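Local coordinates for Serine/threonine-protein phosphatase 2A regulatory subunit B'' subunit alpha (Homo sapiens, PDB 4I5J) that acts as a calcium-binding B'' regulatory subunit of protein phosphatase 2A, which might steer the enzyme's substrate selectivity, activity and location, at residues S14-L19 / E31-L36; Q144-R149 / I181-K186; H234-Q239 / Y267-N272. All coordinates share one frame; numbering follows the deposited sequence.

All three contacts are buried and no hydrogen bond crosses any of them, but only contacts 1 and 3 are carbon on carbon. Contact 1 lies about 23 Å from the centre of the chain and belongs to the first EF-hand range; its aromatic and leucine carbons join helices 12-20 and 34-43. Contact 2 is the most central and the most polar in composition, a glutamate against alanine and serine where a turn meets the end of helix 173-184. Contact 3, about 22 Å out on the other side of the centre from contact 1, packs helix 233-244 on helix 263-271 through leucine, threonine and phenylalanine. Contacts 2 and 3 touch, S147 N lying 3.1 Å from F271 O, probably a hydrogen bond.

Contact 1: S14-L19 / E31-L36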
loop_
_atom_site.group_PDB
_atom_site.type_symbol
_atom_site.label_atom_id
_atom_site.label_comp_id
_atom_site.label_asym_id
_atom_site.label_seq_id
_atom_site.Cartn_x
_atom_site.Cartn_y
_atom_site.Cartn_z
ATOM N N SER A 14 1.511 -2.387 25.113
ATOM C CA SER A 14 2.604 -1.748 25.847
ATOM C C SER A 14 3.735 -2.713 26.217
ATOM O O SER A 14 4.913 -2.369 26.094
ATOM C CB SER A 14 2.073 -1.059 27.102
ATOM O OG SER A 14 1.328 0.097 26.755
ATOM N N LYS A 15 3.383 -3.919 26.654
ATOM C CA LYS A 15 4.405 -4.911 26.989
ATOM C C LYS A 15 5.109 -5.421 25.733
ATOM O O LYS A 15 6.293 -5.740 25.758
ATOM C CB LYS A 15 3.803 -6.089 27.751
ATOM C CG LYS A 15 3.197 -5.749 29.123
ATOM C CD LYS A 15 2.399 -6.964 29.661
ATOM C CE LYS A 15 1.565 -6.637 30.903
ATOM N NZ LYS A 15 0.736 -7.812 31.326
ATOM N N PHE A 16 4.376 -5.525 24.630
ATOM C CA PHE A 16 4.987 -5.969 23.389
ATOM C C PHE A 16 6.046 -4.969 22.944
ATOM O O PHE A 16 7.155 -5.350 22.540
ATOM C CB PHE A 16 3.933 -6.114 22.292
ATOM C CG PHE A 16 4.501 -6.528 20.960
ATOM C CD1 PHE A 16 4.768 -7.856 20.693
ATOM C CD2 PHE A 16 4.767 -5.583 19.976
ATOM C CE1 PHE A 16 5.287 -8.242 19.461
ATOM C CE2 PHE A 16 5.284 -5.958 18.744
ATOM C CZ PHE A 16 5.546 -7.290 18.488
ATOM N N ILE A 17 5.684 -3.690 22.997
ATOM C CA ILE A 17 6.592 -2.619 22.628
ATOM C C ILE A 17 7.868 -2.714 23.476
ATOM O O ILE A 17 8.966 -2.724 22.934
ATOM C CB ILE A 17 5.951 -1.233 22.828
ATOM C CG1 ILE A 17 4.681 -1.080 21.977
ATOM C CG2 ILE A 17 6.959 -0.129 22.535
ATOM C CD1 ILE A 17 4.912 -0.869 20.525
ATOM N N CYS A 18 7.721 -2.814 24.797
ATOM C CA CYS A 18 8.878 -2.853 25.694
ATOM C C CYS A 18 9.773 -4.038 25.385
ATOM O O CYS A 18 10.985 -3.994 25.606
ATOM C CB CYS A 18 8.448 -2.918 27.168
ATOM S SG CYS A 18 7.617 -1.434 27.767
ATOM N N LEU A 19 9.172 -5.096 24.861
ATOM C CA LEU A 19 9.913 -6.312 24.598
ATOM C C LEU A 19 10.815 -6.174 23.377
ATOM O O LEU A 19 11.951 -6.614 23.399
ATOM C CB LEU A 19 8.941 -7.476 24.410
ATOM C CG LEU A 19 9.605 -8.819 24.171
ATOM C CD1 LEU A 19 10.586 -9.100 25.290
ATOM C CD2 LEU A 19 8.556 -9.897 24.117
ATOM N N GLU A 31 13.356 -2.215 11.793
ATOM C CA GLU A 31 14.491 -3.066 12.202
ATOM C C GLU A 31 14.209 -3.859 13.485
ATOM O O GLU A 31 14.706 -4.971 13.663
ATOM C CB GLU A 31 15.775 -2.233 12.381
ATOM C CG GLU A 31 16.348 -1.627 11.087
ATOM C CD GLU A 31 15.573 -0.401 10.554
ATOM O OE1 GLU A 31 15.904 0.064 9.441
ATOM O OE2 GLU A 31 14.644 0.103 11.225
ATOM N N ASP A 32 13.389 -3.281 14.359
ATOM C CA ASP A 32 13.070 -3.879 15.653
ATOM C C ASP A 32 12.289 -5.185 15.514
ATOM O O ASP A 32 12.281 -6.000 16.434
ATOM C CB ASP A 32 12.252 -2.900 16.506
ATOM C CG ASP A 32 13.042 -1.668 16.908
ATOM O OD1 ASP A 32 14.273 -1.795 17.057
ATOM O OD2 ASP A 32 12.429 -0.580 17.080
ATOM N N PHE A 33 11.624 -5.371 14.373
ATOM C CA PHE A 33 10.846 -6.579 14.134
ATOM C C PHE A 33 11.701 -7.722 13.604
ATOM O O PHE A 33 11.256 -8.874 13.567
ATOM C CB PHE A 33 9.712 -6.302 13.159
ATOM C CG PHE A 33 8.547 -5.600 13.782
ATOM C CD1 PHE A 33 8.575 -4.229 13.983
ATOM C CD2 PHE A 33 7.440 -6.315 14.207
ATOM C CE1 PHE A 33 7.492 -3.570 14.588
ATOM C CE2 PHE A 33 6.368 -5.677 14.806
ATOM C CZ PHE A 33 6.391 -4.304 14.996
ATOM N N ILE A 34 12.919 -7.410 13.173
ATOM C CA ILE A 34 13.751 -8.446 12.536
ATOM C C ILE A 34 14.025 -9.667 13.432
ATOM O O ILE A 34 13.805 -10.804 13.007
ATOM C CB ILE A 34 15.068 -7.877 11.937
ATOM C CG1 ILE A 34 14.761 -7.119 10.646
ATOM C CG2 ILE A 34 16.071 -9.001 11.666
ATOM C CD1 ILE A 34 15.839 -6.145 10.245
ATOM N N PRO A 35 14.477 -9.449 14.680
ATOM C CA PRO A 35 14.722 -10.661 15.470
ATOM C C PRO A 35 13.443 -11.457 15.750
ATOM O O PRO A 35 13.508 -12.682 15.855
ATOM C CB PRO A 35 15.349 -10.131 16.765
ATOM C CG PRO A 35 15.146 -8.684 16.761
ATOM C CD PRO A 35 14.975 -8.241 15.354
ATOM N N LEU A 36 12.300 -10.779 15.841
ATOM C CA LEU A 36 11.018 -11.468 15.986
ATOM C C LEU A 36 10.729 -12.355 14.759
ATOM O O LEU A 36 10.318 -13.512 14.884
ATOM C CB LEU A 36 9.880 -10.453 16.181
ATOM C CG LEU A 36 8.481 -11.068 16.178
ATOM C CD1 LEU A 36 8.346 -11.988 17.362
ATOM C CD2 LEU A 36 7.393 -10.028 16.203
#
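The ring of F16 overlaps the side chains of both F33 and L36, and it does so with its rim. Its outer atoms CE2 and CZ lead the way: F16 CE2 lies 4.1 Å from F33 CE2, and F16 CZ comes to 4.0 Å from L36 CD2. Both partners sit near the plane of the F16 ring, at its edge, while F16 approaches the F33 ring obliquely. The side chain of F16 crosses each of the other two at about a right angle, and F33 CE2 and L36 CD2 both lie off the same outer end of its ring.

F16 reaches this place because its CG is anti to the backbone N (chi1 178°), which carries the ring out from the helix toward residues 31-36. L36 has the same first torsion and offers one branch, CD2, to the meeting. No polar group takes part, and large carbon side chains suit a place where the two phenylalanines are buried: phenylalanine gives the length to span the gap between the backbones, leucine a compact methyl to fill beside it.

Within the first EF-hand range, this joins helix 12-20 to the start of helix 34-43. L28 of the intervening loop touches both phenylalanines, F33 also meets the F69 ring of helix 54-72, and helices 82-86 and 90-97 lie against F16 through I85, L91 and L94.

Contact 2: Q144-R149 / I181-K186; sequences QASSSR and ISEEDK
Two torsions of E183 shape this contact: CG is anti to the backbone N (chi1 -162°), and the chain then bends at chi2, -93°, so that the carboxylate folds round toward the turn of residues 144-149. The bend brings E183 OE1 to 4.1 Å from A145 CB, a carbon against a carboxylate oxygen. Further back along the same side chain, the methylene E183 CG lies 4.4 Å from S146 OG. These are light touches, and the backbones stay well apart, with the CA atoms of S146 and E183 8.9 Å from each other.

Small residues suit the turn because the glutamate fills the interval: the methyl of A145 and the short hydroxymethyl of S146 both point toward it. E183 OE1 is buried with no partner in the model, a costly place for a full negative charge, and the surroundings would probably raise its pKa. On the backbone side of the same residue, K186 curls back and its NZ gives a weak hydrogen bond of 3.2 Å to E183 O, at the end of helix 173-184. Y141 and W195 also touch the E183 side chain.

Just past the touching pair, S147 is the N-cap of helix 148-154, its OG accepting from I150 N. The contact thus ties a helix-starting turn to the end of another helix within the EF-hand domain pair, where strands 133-134 and 170-171 form the short antiparallel sheet characteristic of paired EF-hand loops.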
loop_
_atom_site.group_PDB
_atom_site.type_symbol
_atom_site.label_atom_id
_atom_site.label_comp_id
_atom_site.label_asym_id
_atom_site.label_seq_id
_atom_site.Cartn_x
_atom_site.Cartn_y
_atom_site.Cartn_z
ATOM N N GLN A 144 -0.494 -1.620 -18.269
ATOM C CA GLN A 144 -0.680 -0.169 -18.161
ATOM C C GLN A 144 -1.953 0.245 -17.433
ATOM O O GLN A 144 -2.539 1.284 -17.752
ATOM C CB GLN A 144 -0.647 0.493 -19.538
ATOM C CG GLN A 144 0.725 0.575 -20.142
ATOM C CD GLN A 144 0.667 0.739 -21.634
ATOM O OE1 GLN A 144 0.228 -0.162 -22.347
ATOM N NE2 GLN A 144 1.096 1.894 -22.124
ATOM N N ALA A 145 -2.362 -0.559 -16.454
ATOM C CA ALA A 145 -3.599 -0.313 -15.723
ATOM C C ALA A 145 -3.605 1.070 -15.073
ATOM O O ALA A 145 -4.666 1.677 -14.914
ATOM C CB ALA A 145 -3.829 -1.391 -14.679
ATOM N N SER A 146 -2.417 1.561 -14.711
ATOM C CA SER A 146 -2.262 2.863 -14.059
ATOM C C SER A 146 -1.740 3.937 -15.016
ATOM O O SER A 146 -0.949 3.647 -15.922
ATOM C CB SER A 146 -1.347 2.739 -12.839
ATOM O OG SER A 146 -1.923 1.891 -11.860
ATOM N N SER A 147 -2.191 5.177 -14.809
ATOM C CA SER A 147 -1.838 6.292 -15.687
ATOM C C SER A 147 -0.425 6.789 -15.436
ATOM O O SER A 147 0.077 6.700 -14.311
ATOM C CB SER A 147 -2.831 7.449 -15.495
ATOM O OG SER A 147 -2.585 8.167 -14.292
ATOM N N SER A 148 0.213 7.350 -16.458
ATOM C CA SER A 148 1.564 7.867 -16.276
ATOM C C SER A 148 1.626 8.977 -15.225
ATOM O O SER A 148 2.684 9.223 -14.622
ATOM C CB SER A 148 2.130 8.389 -17.589
ATOM O OG SER A 148 1.734 9.730 -17.800
ATOM N N ARG A 149 0.509 9.671 -15.024
ATOM C CA ARG A 149 0.500 10.765 -14.069
ATOM C C ARG A 149 0.437 10.266 -12.621
ATOM O O ARG A 149 1.124 10.795 -11.752
ATOM C CB ARG A 149 -0.612 11.770 -14.383
ATOM C CG ARG A 149 -0.186 12.761 -15.466
ATOM C CD ARG A 149 -1.348 13.615 -16.023
ATOM N NE ARG A 149 -0.843 14.489 -17.084
ATOM C CZ ARG A 149 -1.559 15.402 -17.732
ATOM N NH1 ARG A 149 -2.835 15.590 -17.440
ATOM N NH2 ARG A 149 -0.985 16.138 -18.669
ATOM N N ILE A 181 0.156 -3.981 -2.845
ATOM C CA ILE A 181 -0.996 -4.181 -1.965
ATOM C C ILE A 181 -2.062 -3.112 -2.203
ATOM O O ILE A 181 -3.267 -3.396 -2.217
ATOM C CB ILE A 181 -0.570 -4.217 -0.486
ATOM C CG1 ILE A 181 0.373 -5.404 -0.256
ATOM C CG2 ILE A 181 -1.796 -4.328 0.427
ATOM C CD1 ILE A 181 0.961 -5.465 1.141
ATOM N N SER A 182 -1.611 -1.880 -2.436
ATOM C CA SER A 182 -2.527 -0.759 -2.586
ATOM C C SER A 182 -3.207 -0.774 -3.943
ATOM O O SER A 182 -4.343 -0.313 -4.082
ATOM C CB SER A 182 -1.766 0.550 -2.380
ATOM O OG SER A 182 -1.287 0.597 -1.041
ATOM N N GLU A 183 -2.506 -1.292 -4.950
ATOM C CA GLU A 183 -3.058 -1.321 -6.294
ATOM C C GLU A 183 -4.136 -2.404 -6.392
ATOM O O GLU A 183 -5.174 -2.220 -7.033
ATOM C CB GLU A 183 -1.945 -1.528 -7.322
ATOM C CG GLU A 183 -2.331 -1.157 -8.751
ATOM C CD GLU A 183 -2.847 -2.348 -9.520
ATOM O OE1 GLU A 183 -3.254 -2.171 -10.689
ATOM O OE2 GLU A 183 -2.837 -3.466 -8.955
ATOM N N GLU A 184 -3.915 -3.510 -5.700
ATOM C CA GLU A 184 -4.852 -4.623 -5.746
ATOM C C GLU A 184 -6.043 -4.464 -4.813
ATOM O O GLU A 184 -7.123 -4.971 -5.103
ATOM C CB GLU A 184 -4.117 -5.929 -5.452
ATOM C CG GLU A 184 -2.950 -6.141 -6.405
ATOM C CD GLU A 184 -2.422 -7.565 -6.407
ATOM O OE1 GLU A 184 -2.506 -8.242 -5.351
ATOM O OE2 GLU A 184 -1.924 -8.005 -7.472
ATOM N N ASP A 185 -5.843 -3.766 -3.697
ATOM C CA ASP A 185 -6.899 -3.600 -2.702
ATOM C C ASP A 185 -7.145 -2.131 -2.362
ATOM O O ASP A 185 -6.497 -1.591 -1.475
ATOM C CB ASP A 185 -6.512 -4.350 -1.424
ATOM C CG ASP A 185 -7.552 -4.206 -0.326
ATOM O OD1 ASP A 185 -8.679 -3.732 -0.624
ATOM O OD2 ASP A 185 -7.244 -4.585 0.833
ATOM N N LYS A 186 -8.088 -1.476 -3.029
ATOM C CA LYS A 186 -8.355 -0.080 -2.691
ATOM C C LYS A 186 -9.456 0.057 -1.637
ATOM O O LYS A 186 -10.118 1.094 -1.569
ATOM C CB LYS A 186 -8.690 0.761 -3.936
ATOM C CG LYS A 186 -7.541 0.967 -4.910
ATOM C CD LYS A 186 -7.938 1.828 -6.088
ATOM C CE LYS A 186 -6.867 1.831 -7.181
ATOM N NZ LYS A 186 -6.617 0.478 -7.823
#

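Contact 3: H234-Q239 / Y267-N272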
loop_
_atom_site.group_PDB
_atom_site.type_symbol
_atom_site.label_atom_id
_atom_site.label_comp_id
_atom_site.label_asym_id
_atom_site.label_seq_id
_atom_site.Cartn_x
_atom_site.Cartn_y
_atom_site.Cartn_z
ATOM N N HIS A 234 -16.659 18.319 -16.558
ATOM C CA HIS A 234 -17.775 18.877 -15.826
ATOM C C HIS A 234 -18.774 17.817 -15.365
ATOM O O HIS A 234 -19.162 17.784 -14.204
ATOM C CB HIS A 234 -18.468 19.886 -16.737
ATOM C CG HIS A 234 -19.104 21.022 -16.016
ATOM N ND1 HIS A 234 -20.470 21.179 -15.937
ATOM C CD2 HIS A 234 -18.563 22.077 -15.360
ATOM C CE1 HIS A 234 -20.745 22.278 -15.255
ATOM N NE2 HIS A 234 -19.606 22.840 -14.892
ATOM N N ASP A 235 -19.216 16.966 -16.284
ATOM C CA ASP A 235 -20.184 15.923 -15.940
ATOM C C ASP A 235 -19.555 14.837 -15.080
ATOM O O ASP A 235 -20.193 14.298 -14.166
ATOM C CB ASP A 235 -20.788 15.295 -17.198
ATOM C CG ASP A 235 -21.688 16.249 -17.945
ATOM O OD1 ASP A 235 -22.858 16.407 -17.532
ATOM O OD2 ASP A 235 -21.217 16.848 -18.934
ATOM N N LEU A 236 -18.303 14.514 -15.366
ATOM C CA LEU A 236 -17.624 13.480 -14.580
ATOM C C LEU A 236 -17.438 13.932 -13.143
ATOM O O LEU A 236 -17.694 13.174 -12.209
ATOM C CB LEU A 236 -16.273 13.138 -15.166
ATOM C CG LEU A 236 -15.589 12.148 -14.218
ATOM C CD1 LEU A 236 -15.641 10.753 -14.786
ATOM C CD2 LEU A 236 -14.189 12.617 -13.909
ATOM N N LEU A 237 -17.013 15.181 -12.978
ATOM C CA LEU A 237 -16.836 15.766 -11.657
ATOM C C LEU A 237 -18.154 15.759 -10.886
ATOM O O LEU A 237 -18.178 15.432 -9.701
ATOM C CB LEU A 237 -16.277 17.182 -11.778
ATOM C CG LEU A 237 -15.999 17.934 -10.484
ATOM C CD1 LEU A 237 -15.042 17.156 -9.584
ATOM C CD2 LEU A 237 -15.456 19.317 -10.817
ATOM N N CYS A 238 -19.249 16.095 -11.562
ATOM C CA CYS A 238 -20.577 15.975 -10.956
ATOM C C CYS A 238 -20.839 14.557 -10.429
ATOM O O CYS A 238 -21.233 14.375 -9.278
ATOM C CB CYS A 238 -21.652 16.364 -11.961
ATOM S SG CYS A 238 -21.811 18.151 -12.140
ATOM N N GLN A 239 -20.607 13.560 -11.277
ATOM C CA GLN A 239 -20.720 12.157 -10.878
ATOM C C GLN A 239 -19.892 11.835 -9.653
ATOM O O GLN A 239 -20.359 11.174 -8.720
ATOM C CB GLN A 239 -20.262 11.240 -12.018
ATOM C CG GLN A 239 -21.151 11.325 -13.256
ATOM C CD GLN A 239 -20.915 10.178 -14.215
ATOM O OE1 GLN A 239 -19.966 9.405 -14.054
ATOM N NE2 GLN A 239 -21.781 10.053 -15.214
ATOM N N TYR A 267 -11.021 6.543 -7.303
ATOM C CA TYR A 267 -9.643 6.346 -7.760
ATOM C C TYR A 267 -9.499 5.754 -9.181
ATOM O O TYR A 267 -8.724 6.258 -10.002
ATOM C CB TYR A 267 -8.865 5.508 -6.728
ATOM C CG TYR A 267 -8.624 6.237 -5.411
ATOM C CD1 TYR A 267 -8.646 5.557 -4.204
ATOM C CD2 TYR A 267 -8.353 7.603 -5.384
ATOM C CE1 TYR A 267 -8.417 6.204 -3.015
ATOM C CE2 TYR A 267 -8.122 8.268 -4.188
ATOM C CZ TYR A 267 -8.163 7.566 -3.008
ATOM O OH TYR A 267 -7.926 8.206 -1.808
ATOM N N ASP A 268 -10.227 4.686 -9.473
ATOM C CA ASP A 268 -10.201 4.095 -10.815
ATOM C C ASP A 268 -10.590 5.111 -11.877
ATOM O O ASP A 268 -9.975 5.199 -12.940
ATOM C CB ASP A 268 -11.145 2.888 -10.894
ATOM C CG ASP A 268 -10.666 1.717 -10.057
ATOM O OD1 ASP A 268 -9.440 1.616 -9.796
ATOM O OD2 ASP A 268 -11.521 0.896 -9.661
ATOM N N THR A 269 -11.622 5.880 -11.568
ATOM C CA THR A 269 -12.152 6.871 -12.474
ATOM C C THR A 269 -11.062 7.862 -12.872
ATOM O O THR A 269 -11.026 8.308 -14.006
ATOM C CB THR A 269 -13.331 7.594 -11.805
ATOM O OG1 THR A 269 -14.368 6.645 -11.526
ATOM C CG2 THR A 269 -13.878 8.697 -12.678
ATOM N N PHE A 270 -10.152 8.183 -11.953
ATOM C CA PHE A 270 -9.082 9.153 -12.242
ATOM C C PHE A 270 -7.749 8.617 -12.732
ATOM O O PHE A 270 -6.946 9.380 -13.293
ATOM C CB PHE A 270 -8.853 10.095 -11.057
ATOM C CG PHE A 270 -9.981 11.057 -10.846
ATOM C CD1 PHE A 270 -10.865 10.901 -9.788
ATOM C CD2 PHE A 270 -10.192 12.092 -11.750
ATOM C CE1 PHE A 270 -11.919 11.778 -9.620
ATOM C CE2 PHE A 270 -11.249 12.961 -11.598
ATOM C CZ PHE A 270 -12.114 12.812 -10.528
ATOM N N PHE A 271 -7.476 7.330 -12.522
ATOM C CA PHE A 271 -6.171 6.831 -12.943
ATOM C C PHE A 271 -6.045 5.341 -13.279
ATOM O O PHE A 271 -4.936 4.859 -13.491
ATOM C CB PHE A 271 -5.065 7.279 -11.978
ATOM C CG PHE A 271 -5.228 6.772 -10.568
ATOM C CD1 PHE A 271 -4.925 5.456 -10.253
ATOM C CD2 PHE A 271 -5.632 7.621 -9.554
ATOM C CE1 PHE A 271 -5.050 4.991 -8.962
ATOM C CE2 PHE A 271 -5.762 7.163 -8.261
ATOM C CZ PHE A 271 -5.470 5.840 -7.965
ATOM N N ASN A 272 -7.167 4.624 -13.344
ATOM C CA ASN A 272 -7.176 3.236 -13.839
ATOM C C ASN A 272 -8.235 3.119 -14.946
ATOM O O ASN A 272 -9.373 2.703 -14.702
ATOM C CB ASN A 272 -7.407 2.228 -12.694
ATOM C CG ASN A 272 -7.136 0.767 -13.106
ATOM O OD1 ASN A 272 -7.510 0.326 -14.195
ATOM N ND2 ASN A 272 -6.495 0.013 -12.214
#
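L236 and T269 reach toward each other tip to tip, methyl against methyl, while the other branch of the same leucine runs obliquely to F270. The two branches of L236 therefore divide the work. CD1 presses on T269 CG2 at 3.4 Å, tighter than usual for two carbons, and CD2 lies 3.8 Å from F270 CE2 and 4.0 Å from F270 CZ. L236 CG is anti to the backbone N (chi1 175°), which sends the fork toward residues 267-272; chi2, at 104°, is far from a staggered value, so the exact rotation of the two methyls, and with it the shortest distance, is somewhat doubtful.

Helix 233-244 is here laid against helix 263-271, beside helix 209-226, which carries E211, a ligand of the EF-hand calcium; the side chains of F270 and E211 are about 9 Å apart. Y216 of that helix touches both L236 and F270, and Y276 of helix 273-277 adds its side chain against L236 and T269.

Threonine suits its position because its two branches serve different surroundings. CG2, anti to the backbone N, faces the leucine, whereas OG1 is turned back to its own helix and bonded to the carbonyl oxygen of I265, so the hydroxyl brings no unmet polar group to the apolar meeting. Beside it F270 offers CE2 and CZ, the outer end of its ring. Replacing L236 by an alanine would remove both branches and would probably open a gap between the helices, leaving T269 CG2 and the outer end of the F270 ring without the leucine methyls that meet them.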